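Local coordinates for protein toll-like receptor 6, Variable lymphocyte receptor B (PDB 3A79) that probably senses bacterial lipopeptides, as the leucine-rich-repeat ectodomain of an innate immune receptor, here fused to part of a hagfish variable lymphocyte receptor, at residues S76-L81 with L97-L102; L245-T250 with W274-E279; E290-E295 with V312-F317. All blocks are in the same frame, centred on the assembly; numbering follows the deposited sequence.

Interaction 1 (S76-L81 with L97-L102); sequences SELRVL and LFNQDL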
loop_
_atom_site.group_PDB
_atom_site.type_symbol
_atom_site.label_atom_id
_atom_site.label_comp_id
_atom_site.label_asym_id
_atom_site.label_seq_id
_atom_site.Cartn_x
_atom_site.Cartn_y
_atom_site.Cartn_z
ATOM N N SER B 76 52.624 -25.205 3.783
ATOM C CA SER B 76 52.488 -26.621 4.103
ATOM C C SER B 76 51.202 -26.980 4.838
ATOM O O SER B 76 50.822 -28.151 4.886
ATOM C CB SER B 76 53.688 -27.102 4.927
ATOM O OG SER B 76 53.440 -26.965 6.319
ATOM N N GLU B 77 50.530 -25.984 5.401
ATOM C CA GLU B 77 49.371 -26.236 6.253
ATOM C C GLU B 77 48.057 -25.973 5.538
ATOM O O GLU B 77 46.990 -26.170 6.116
ATOM C CB GLU B 77 49.434 -25.343 7.489
ATOM C CG GLU B 77 49.137 -26.055 8.784
ATOM C CD GLU B 77 50.405 -26.509 9.471
ATOM O OE1 GLU B 77 50.751 -25.897 10.504
ATOM O OE2 GLU B 77 51.063 -27.456 8.971
ATOM N N LEU B 78 48.149 -25.521 4.288
ATOM C CA LEU B 78 46.993 -25.093 3.499
ATOM C C LEU B 78 45.892 -26.148 3.437
ATOM O O LEU B 78 46.152 -27.293 3.085
ATOM C CB LEU B 78 47.432 -24.718 2.077
ATOM C CG LEU B 78 46.384 -23.951 1.272
ATOM C CD1 LEU B 78 45.870 -22.813 2.114
ATOM C CD2 LEU B 78 46.957 -23.415 -0.016
ATOM N N ARG B 79 44.671 -25.758 3.795
ATOM C CA ARG B 79 43.517 -26.637 3.674
ATOM C C ARG B 79 42.642 -26.147 2.535
ATOM O O ARG B 79 42.089 -26.932 1.768
ATOM C CB ARG B 79 42.680 -26.644 4.951
ATOM C CG ARG B 79 43.323 -27.251 6.184
ATOM C CD ARG B 79 42.318 -27.242 7.351
ATOM N NE ARG B 79 41.899 -25.888 7.756
ATOM C CZ ARG B 79 40.759 -25.288 7.390
ATOM N NH1 ARG B 79 39.899 -25.915 6.592
ATOM N NH2 ARG B 79 40.481 -24.054 7.821
ATOM N N VAL B 80 42.518 -24.836 2.432
ATOM C CA VAL B 80 41.617 -24.227 1.470
ATOM C C VAL B 80 42.363 -23.294 0.527
ATOM O O VAL B 80 43.166 -22.470 0.959
ATOM C CB VAL B 80 40.514 -23.447 2.198
ATOM C CG1 VAL B 80 39.669 -22.643 1.217
ATOM C CG2 VAL B 80 39.678 -24.405 3.052
ATOM N N LEU B 81 42.112 -23.447 -0.768
ATOM C CA LEU B 81 42.687 -22.560 -1.773
ATOM C C LEU B 81 41.591 -22.189 -2.759
ATOM O O LEU B 81 41.081 -23.043 -3.471
ATOM C CB LEU B 81 43.859 -23.236 -2.490
ATOM C CG LEU B 81 44.430 -22.549 -3.734
ATOM C CD1 LEU B 81 45.216 -21.294 -3.385
ATOM C CD2 LEU B 81 45.301 -23.532 -4.507
ATOM N N LEU B 97 52.382 -30.854 -4.396
ATOM C CA LEU B 97 53.073 -31.958 -3.734
ATOM C C LEU B 97 53.227 -31.751 -2.227
ATOM O O LEU B 97 53.078 -32.695 -1.455
ATOM C CB LEU B 97 54.432 -32.245 -4.387
ATOM C CG LEU B 97 55.408 -33.177 -3.641
ATOM C CD1 LEU B 97 54.747 -34.443 -3.104
ATOM C CD2 LEU B 97 56.604 -33.539 -4.514
ATOM N N PHE B 98 53.500 -30.518 -1.808
ATOM C CA PHE B 98 53.841 -30.263 -0.407
ATOM C C PHE B 98 52.674 -29.771 0.463
ATOM O O PHE B 98 52.812 -29.630 1.686
ATOM C CB PHE B 98 55.061 -29.334 -0.303
ATOM C CG PHE B 98 56.343 -29.956 -0.803
ATOM C CD1 PHE B 98 56.831 -29.658 -2.069
ATOM C CD2 PHE B 98 57.057 -30.846 -0.008
ATOM C CE1 PHE B 98 58.013 -30.231 -2.537
ATOM C CE2 PHE B 98 58.238 -31.425 -0.469
ATOM C CZ PHE B 98 58.716 -31.113 -1.735
ATOM N N ASN B 99 51.530 -29.530 -0.164
ATOM C CA ASN B 99 50.306 -29.236 0.569
ATOM C C ASN B 99 49.509 -30.529 0.816
ATOM O O ASN B 99 48.429 -30.744 0.259
ATOM C CB ASN B 99 49.462 -28.204 -0.180
ATOM C CG ASN B 99 50.307 -27.173 -0.910
ATOM O OD1 ASN B 99 51.023 -27.483 -1.858
ATOM N ND2 ASN B 99 50.208 -25.932 -0.477
ATOM N N GLN B 100 50.077 -31.388 1.656
ATOM C CA GLN B 100 49.469 -32.648 2.068
ATOM C C GLN B 100 48.111 -32.502 2.764
ATOM O O GLN B 100 47.486 -33.496 3.112
ATOM C CB GLN B 100 50.412 -33.388 3.030
ATOM C CG GLN B 100 51.822 -33.603 2.514
ATOM C CD GLN B 100 51.868 -34.609 1.374
ATOM O OE1 GLN B 100 50.838 -35.166 0.975
ATOM N NE2 GLN B 100 53.066 -34.847 0.842
ATOM N N ASP B 101 47.655 -31.281 2.993
ATOM C CA ASP B 101 46.481 -31.100 3.830
ATOM C C ASP B 101 45.349 -30.444 3.061
ATOM O O ASP B 101 44.258 -30.227 3.601
ATOM C CB ASP B 101 46.827 -30.252 5.058
ATOM C CG ASP B 101 47.580 -31.035 6.123
ATOM O OD1 ASP B 101 47.683 -32.276 5.997
ATOM O OD2 ASP B 101 48.066 -30.404 7.089
ATOM N N LEU B 102 45.617 -30.130 1.797
ATOM C CA LEU B 102 44.666 -29.389 0.982
ATOM C C LEU B 102 43.374 -30.179 0.775
ATOM O O LEU B 102 43.382 -31.265 0.165
ATOM C CB LEU B 102 45.305 -29.007 -0.355
ATOM C CG LEU B 102 44.485 -28.113 -1.289
ATOM C CD1 LEU B 102 44.338 -26.694 -0.756
ATOM C CD2 LEU B 102 45.131 -28.104 -2.661
#
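L78 and L102 hold equivalent places in two successive leucine-rich repeats of the TLR6 part, each at the start of the LxxL piece that leads into the repeat's short strand. Their side chains lie side by side and point the same way. L78 CG is 4.0 Å from L102 CD1. In L102, CG is anti to the backbone N (chi1 -175°). L102 CD1 lies 3.9 Å from L81 CB and also borders R79 O. F96 and M120 pack on L102 from outside the two segments.

The backbones meet without a hydrogen bond. L78 O faces L102 CA at 3.3 Å in a CA-H...O contact, with 121° at the hydrogen. The same oxygen is near L102 N, but the geometry is not that of a hydrogen bond. L102 N instead donates to N99 O at 3.3 Å, across the type I turn N99 to L102.

N99 lies alongside L78, with N99 ND2 4.0 Å from L78 CB. N99 ND2 is hydrogen-bonded to I72 O. Near the surface, D101 CB approaches L78 O at 3.6 Å. The carboxylates of E77 and D101 stand near each other without touching, and E77 OE1 is paired with R53.

The contact therefore rests on leucines packed side by side and on closely spaced backbones. The salt bridge to R53 may ease the repulsion between the two acids.

Interaction 2 (L245-T250 with W274-E279); sequences LTRGPT and WPRPVE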
loop_
_atom_site.group_PDB
_atom_site.type_symbol
_atom_site.label_atom_id
_atom_site.label_comp_id
_atom_site.label_asym_id
_atom_site.label_seq_id
_atom_site.Cartn_x
_atom_site.Cartn_y
_atom_site.Cartn_z
ATOM N N LEU B 245 16.258 -37.443 -15.921
ATOM C CA LEU B 245 16.832 -37.084 -14.626
ATOM C C LEU B 245 15.744 -37.217 -13.570
ATOM O O LEU B 245 16.008 -37.281 -12.374
ATOM C CB LEU B 245 17.383 -35.655 -14.646
ATOM C CG LEU B 245 18.537 -35.379 -15.615
ATOM C CD1 LEU B 245 18.684 -33.898 -15.892
ATOM C CD2 LEU B 245 19.836 -35.935 -15.082
ATOM N N THR B 246 14.509 -37.287 -14.043
ATOM C CA THR B 246 13.342 -37.227 -13.181
ATOM C C THR B 246 12.633 -38.565 -12.965
ATOM O O THR B 246 11.850 -38.711 -12.024
ATOM C CB THR B 246 12.347 -36.236 -13.745
ATOM O OG1 THR B 246 12.634 -34.944 -13.203
ATOM C CG2 THR B 246 10.933 -36.645 -13.391
ATOM N N ARG B 247 12.891 -39.535 -13.842
ATOM C CA ARG B 247 12.369 -40.882 -13.637
ATOM C C ARG B 247 12.767 -41.279 -12.225
ATOM O O ARG B 247 13.879 -40.984 -11.774
ATOM C CB ARG B 247 12.899 -41.863 -14.690
ATOM C CG ARG B 247 12.142 -41.793 -16.028
ATOM C CD ARG B 247 12.596 -42.848 -17.029
ATOM N NE ARG B 247 12.535 -44.193 -16.464
ATOM C CZ ARG B 247 12.906 -45.298 -17.107
ATOM N NH1 ARG B 247 13.367 -45.228 -18.352
ATOM N NH2 ARG B 247 12.814 -46.477 -16.503
ATOM N N GLY B 248 11.851 -41.917 -11.515
ATOM C CA GLY B 248 12.010 -42.043 -10.084
ATOM C C GLY B 248 12.324 -43.387 -9.452
ATOM O O GLY B 248 11.516 -44.329 -9.495
ATOM N N PRO B 249 13.528 -43.497 -8.875
ATOM C CA PRO B 249 13.531 -44.292 -7.652
ATOM C C PRO B 249 12.594 -43.598 -6.659
ATOM O O PRO B 249 11.400 -43.415 -6.943
ATOM C CB PRO B 249 14.987 -44.198 -7.187
ATOM C CG PRO B 249 15.759 -44.102 -8.462
ATOM C CD PRO B 249 14.886 -43.297 -9.412
ATOM N N THR B 250 13.125 -43.189 -5.514
ATOM C CA THR B 250 12.287 -42.560 -4.501
ATOM C C THR B 250 11.901 -41.127 -4.891
ATOM O O THR B 250 11.706 -40.833 -6.071
ATOM C CB THR B 250 12.960 -42.593 -3.115
ATOM O OG1 THR B 250 14.135 -41.771 -3.127
ATOM C CG2 THR B 250 13.336 -44.033 -2.743
ATOM N N TRP B 274 3.704 -33.188 -12.437
ATOM C CA TRP B 274 2.665 -33.664 -11.531
ATOM C C TRP B 274 2.648 -35.198 -11.359
ATOM O O TRP B 274 2.521 -35.712 -10.241
ATOM C CB TRP B 274 1.303 -33.119 -11.978
ATOM C CG TRP B 274 0.541 -32.436 -10.880
ATOM C CD1 TRP B 274 -0.542 -32.919 -10.213
ATOM C CD2 TRP B 274 0.808 -31.148 -10.328
ATOM N NE1 TRP B 274 -0.964 -32.013 -9.277
ATOM C CE2 TRP B 274 -0.150 -30.916 -9.326
ATOM C CE3 TRP B 274 1.769 -30.167 -10.580
ATOM C CZ2 TRP B 274 -0.178 -29.747 -8.578
ATOM C CZ3 TRP B 274 1.739 -29.007 -9.840
ATOM C CH2 TRP B 274 0.774 -28.806 -8.848
ATOM N N PRO B 275 2.792 -35.936 -12.464
ATOM C CA PRO B 275 2.787 -37.395 -12.372
ATOM C C PRO B 275 4.086 -37.942 -11.778
ATOM O O PRO B 275 4.125 -39.054 -11.247
ATOM C CB PRO B 275 2.667 -37.828 -13.838
ATOM C CG PRO B 275 2.276 -36.604 -14.601
ATOM C CD PRO B 275 2.891 -35.486 -13.861
ATOM N N ARG B 276 5.145 -37.152 -11.865
ATOM C CA ARG B 276 6.478 -37.613 -11.524
ATOM C C ARG B 276 6.762 -37.559 -10.020
ATOM O O ARG B 276 5.996 -36.958 -9.257
ATOM C CB ARG B 276 7.498 -36.830 -12.356
ATOM C CG ARG B 276 7.092 -36.815 -13.824
ATOM C CD ARG B 276 8.188 -36.361 -14.756
ATOM N NE ARG B 276 8.122 -37.050 -16.044
ATOM C CZ ARG B 276 9.014 -37.952 -16.447
ATOM N NH1 ARG B 276 10.042 -38.259 -15.671
ATOM N NH2 ARG B 276 8.890 -38.543 -17.627
ATOM N N PRO B 277 7.846 -38.228 -9.589
ATOM C CA PRO B 277 8.284 -38.343 -8.190
ATOM C C PRO B 277 8.965 -37.098 -7.656
ATOM O O PRO B 277 10.091 -37.190 -7.181
ATOM C CB PRO B 277 9.316 -39.473 -8.238
ATOM C CG PRO B 277 9.071 -40.177 -9.534
ATOM C CD PRO B 277 8.619 -39.118 -10.467
ATOM N N VAL B 278 8.299 -35.954 -7.719
ATOM C CA VAL B 278 8.878 -34.737 -7.173
ATOM C C VAL B 278 8.066 -34.264 -5.970
ATOM O O VAL B 278 6.881 -33.940 -6.096
ATOM C CB VAL B 278 8.980 -33.635 -8.243
ATOM C CG1 VAL B 278 9.540 -32.366 -7.639
ATOM C CG2 VAL B 278 9.850 -34.106 -9.401
ATOM N N GLU B 279 8.713 -34.251 -4.803
ATOM C CA GLU B 279 8.067 -33.894 -3.537
ATOM C C GLU B 279 8.042 -32.383 -3.315
ATOM O O GLU B 279 7.004 -31.807 -2.996
ATOM C CB GLU B 279 8.762 -34.589 -2.357
ATOM C CG GLU B 279 7.923 -34.636 -1.081
ATOM C CD GLU B 279 8.686 -35.174 0.124
ATOM O OE1 GLU B 279 9.939 -35.087 0.147
ATOM O OE2 GLU B 279 8.017 -35.674 1.059
#
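G248 and P277 mark the nearest approach of the two backbones, with G248 CA 5.6 Å from P277 CA. P277 is the centre of an inverse gamma turn, in which V278 N makes a weak bond to R276 O. The turn presents the proline ring to the other segment.

CB, CG and CD of P277 all meet main-chain atoms of the other segment. P277 CG packs on G248 CA at 3.5 Å, where the glycine offers bare backbone. P277 CD lies 3.6 Å from T246 O. P277 CB sits 3.5 Å from T250 O. The ring is thus set against main-chain atoms, two of them carbonyl oxygens.

R276 and T246 form the second half of the contact. Their side chains cross at about a right angle. The methyl CG2 of T246 lies against the arginine chain, 3.6 Å from R276 CB, and reaches on toward CD and NH1. The closest of these approaches are too short to be trusted at this resolution. R276 bends at chi3 (146°), which sets NE, and NH1 ends beside R247. R247 N lies at the guanidinium edge, in its plane, 3.6 Å from R276 NH1. The same NH1 makes a weak hydrogen bond to S243 O. This puts a positive group near the weakly bonded C-terminal turn of helix 235-246, where its carbonyls may favour such a charge. The guanidinium planes of R247 and R276 are turned 64° apart and do not touch.

P277 and E279 share backbone bonds with L252, and V278 packs on L252 and V254. In the TLR6 part, both segments lead from a helix to the next strand of the parallel array. Such stacking of equivalent connections in neighbouring repeats is characteristic of a leucine-rich-repeat solenoid.

Interaction 3 (E290-E295 with V312-F317); sequences ERIDRE and VKNQVF
I292 reaches across to V316 and N314 in the TLR6 part, and its side chain can be followed outward atom by atom. The bond to CB points toward the segment 312-317. CG1 is anti to the carbonyl carbon and beside the backbone N (chi1 -57°). I292 CG1 lies 3.9 Å from V316 CG2 and almost as near V316 CB. I292 CD1 continues in an extended chain (chi2 180°) and ends 3.7 Å from N314 ND2. I292 and N314 meet tip to tip, whereas I292 and V316 cross at a slant. Outside the two segments I292 also packs on W263, F319 and L324, which accounts for its burial in a contact otherwise near the surface.

V316 answers with both methyls. V316 CG2 lies over the peptide link before R291, 3.5 Å from R291 N and 3.7 Å from E290 C. V316 CG1 is 4.0 Å from R291 CA. The valine therefore packs against backbone as well as against the isoleucine.

N314 is fixed by an Asx turn. N314 OD1 accepts from V316 N at 2.7 Å, with 153° at the hydrogen and the donor above the carbonyl plane. The bond fixes how the amide is turned and ties it to the residue that packs on I292. Within 290-295, R291 NE and D293 OD1 form a salt bridge of 2.9 Å. F317, just after V316, packs on a polar side chain of another protein chain.

No hydrogen bond or salt bridge crosses between the segments. The contact is held by apolar packing, and its polar bonds shape each segment from within.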
loop_
_atom_site.group_PDB
_atom_site.type_symbol
_atom_site.label_atom_id
_atom_site.label_comp_id
_atom_site.label_asym_id
_atom_site.label_seq_id
_atom_site.Cartn_x
_atom_site.Cartn_y
_atom_site.Cartn_z
ATOM N N GLU B 290 5.201 -14.338 -23.272
ATOM C CA GLU B 290 4.707 -13.680 -24.497
ATOM C C GLU B 290 3.237 -13.335 -24.415
ATOM O O GLU B 290 2.788 -12.343 -24.985
ATOM C CB GLU B 290 4.938 -14.521 -25.760
ATOM C CG GLU B 290 6.386 -14.756 -26.182
ATOM C CD GLU B 290 6.519 -15.922 -27.169
ATOM O OE1 GLU B 290 5.478 -16.497 -27.570
ATOM O OE2 GLU B 290 7.658 -16.271 -27.549
ATOM N N ARG B 291 2.489 -14.186 -23.726
ATOM C CA ARG B 291 1.050 -14.047 -23.617
ATOM C C ARG B 291 0.601 -14.929 -22.473
ATOM O O ARG B 291 1.309 -15.848 -22.075
ATOM C CB ARG B 291 0.359 -14.448 -24.927
ATOM C CG ARG B 291 1.050 -15.584 -25.683
ATOM C CD ARG B 291 0.643 -15.681 -27.147
ATOM N NE ARG B 291 -0.803 -15.836 -27.271
ATOM C CZ ARG B 291 -1.654 -14.833 -27.480
ATOM N NH1 ARG B 291 -1.208 -13.586 -27.594
ATOM N NH2 ARG B 291 -2.957 -15.074 -27.580
ATOM N N ILE B 292 -0.569 -14.628 -21.928
ATOM C CA ILE B 292 -1.177 -15.473 -20.919
ATOM C C ILE B 292 -2.607 -15.810 -21.343
ATOM O O ILE B 292 -3.503 -14.968 -21.278
ATOM C CB ILE B 292 -1.175 -14.794 -19.545
ATOM C CG1 ILE B 292 0.251 -14.416 -19.135
ATOM C CG2 ILE B 292 -1.801 -15.694 -18.510
ATOM C CD1 ILE B 292 0.349 -13.724 -17.758
ATOM N N ASP B 293 -2.811 -17.040 -21.808
ATOM C CA ASP B 293 -4.127 -17.484 -22.256
ATOM C C ASP B 293 -4.621 -18.615 -21.376
ATOM O O ASP B 293 -3.902 -19.071 -20.473
ATOM C CB ASP B 293 -4.088 -17.919 -23.717
ATOM C CG ASP B 293 -3.574 -16.823 -24.637
ATOM O OD1 ASP B 293 -2.501 -17.017 -25.248
ATOM O OD2 ASP B 293 -4.225 -15.759 -24.741
ATOM N N ARG B 294 -5.856 -19.046 -21.612
ATOM C CA ARG B 294 -6.410 -20.157 -20.848
ATOM C C ARG B 294 -5.765 -21.449 -21.320
ATOM O O ARG B 294 -5.909 -21.835 -22.480
ATOM C CB ARG B 294 -7.935 -20.230 -20.979
ATOM C CG ARG B 294 -8.690 -19.716 -19.761
ATOM C CD ARG B 294 -10.205 -19.686 -19.992
ATOM N NE ARG B 294 -10.665 -18.464 -20.659
ATOM C CZ ARG B 294 -10.987 -17.340 -20.023
ATOM N NH1 ARG B 294 -10.895 -17.281 -18.698
ATOM N NH2 ARG B 294 -11.398 -16.275 -20.707
ATOM N N GLU B 295 -5.038 -22.109 -20.422
ATOM C CA GLU B 295 -4.336 -23.337 -20.777
ATOM C C GLU B 295 -5.001 -24.571 -20.174
ATOM O O GLU B 295 -5.530 -24.529 -19.061
ATOM C CB GLU B 295 -2.866 -23.254 -20.352
ATOM C CG GLU B 295 -2.103 -22.096 -20.989
ATOM C CD GLU B 295 -1.855 -22.288 -22.473
ATOM O OE1 GLU B 295 -1.543 -23.431 -22.872
ATOM O OE2 GLU B 295 -1.962 -21.300 -23.237
ATOM N N VAL B 312 9.037 -13.003 -9.215
ATOM C CA VAL B 312 8.406 -13.235 -10.495
ATOM C C VAL B 312 8.292 -11.932 -11.244
ATOM O O VAL B 312 7.608 -11.016 -10.795
ATOM C CB VAL B 312 7.010 -13.831 -10.321
ATOM C CG1 VAL B 312 6.364 -14.040 -11.677
ATOM C CG2 VAL B 312 7.094 -15.136 -9.549
ATOM N N LYS B 313 8.985 -11.842 -12.374
ATOM C CA LYS B 313 8.866 -10.687 -13.254
ATOM C C LYS B 313 7.789 -11.107 -14.307
ATOM O O LYS B 313 7.788 -12.247 -14.768
ATOM C CB LYS B 313 10.270 -10.244 -13.833
ATOM C CG LYS B 313 11.600 -10.484 -12.898
ATOM C CD LYS B 313 12.958 -9.676 -13.279
ATOM C CE LYS B 313 14.227 -9.950 -12.314
ATOM N NZ LYS B 313 15.572 -9.107 -12.310
ATOM N N ASN B 314 6.822 -10.244 -14.624
ATOM C CA ASN B 314 5.824 -10.569 -15.669
ATOM C C ASN B 314 5.722 -9.527 -16.799
ATOM O O ASN B 314 5.454 -8.357 -16.554
ATOM C CB ASN B 314 4.442 -10.840 -15.061
ATOM C CG ASN B 314 3.354 -11.073 -16.122
ATOM O OD1 ASN B 314 3.628 -11.128 -17.318
ATOM N ND2 ASN B 314 2.111 -11.204 -15.672
ATOM N N GLN B 315 5.929 -9.967 -18.034
ATOM C CA GLN B 315 6.008 -9.064 -19.180
ATOM C C GLN B 315 4.708 -8.920 -19.971
ATOM O O GLN B 315 4.632 -8.110 -20.891
ATOM C CB GLN B 315 7.115 -9.512 -20.131
ATOM C CG GLN B 315 8.451 -9.672 -19.467
ATOM C CD GLN B 315 9.527 -10.056 -20.447
ATOM O OE1 GLN B 315 9.240 -10.389 -21.610
ATOM N NE2 GLN B 315 10.781 -10.016 -19.991
ATOM N N VAL B 316 3.701 -9.714 -19.631
ATOM C CA VAL B 316 2.387 -9.574 -20.247
ATOM C C VAL B 316 1.528 -8.663 -19.362
ATOM O O VAL B 316 1.562 -8.799 -18.136
ATOM C CB VAL B 316 1.704 -10.947 -20.404
ATOM C CG1 VAL B 316 0.488 -10.837 -21.282
ATOM C CG2 VAL B 316 2.666 -11.929 -20.993
ATOM N N PHE B 317 0.773 -7.737 -19.966
ATOM C CA PHE B 317 -0.020 -6.783 -19.172
ATOM C C PHE B 317 -1.509 -6.942 -19.318
ATOM O O PHE B 317 -2.251 -6.765 -18.343
ATOM C CB PHE B 317 0.397 -5.334 -19.427
ATOM C CG PHE B 317 1.762 -5.038 -18.933
ATOM C CD1 PHE B 317 2.826 -4.965 -19.806
ATOM C CD2 PHE B 317 2.000 -4.914 -17.583
ATOM C CE1 PHE B 317 4.088 -4.727 -19.348
ATOM C CE2 PHE B 317 3.270 -4.675 -17.121
ATOM C CZ PHE B 317 4.317 -4.586 -18.003
#

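In the fold
All three contacts lie in the TLR6 part and follow one another along the chain; none nests in or crosses another. Interaction 1 closes a loop of 15 residues that runs from strand 80-82 through strand 90-91, just ahead of strand 104-106, near the N-terminal end of the solenoid. Interaction 2 closes a longer loop that holds strand 252-261 and helix 263-273. Interaction 3 then joins the loop after strand 278-288 to the end of strand 306-314. These two strands are neighbours, and the nearest atoms of interactions 2 and 3 are about 13 Å apart. Interaction 1 is remote, its centre 53 Å from that of interaction 3. Each contact joins successive turns of the same solenoid.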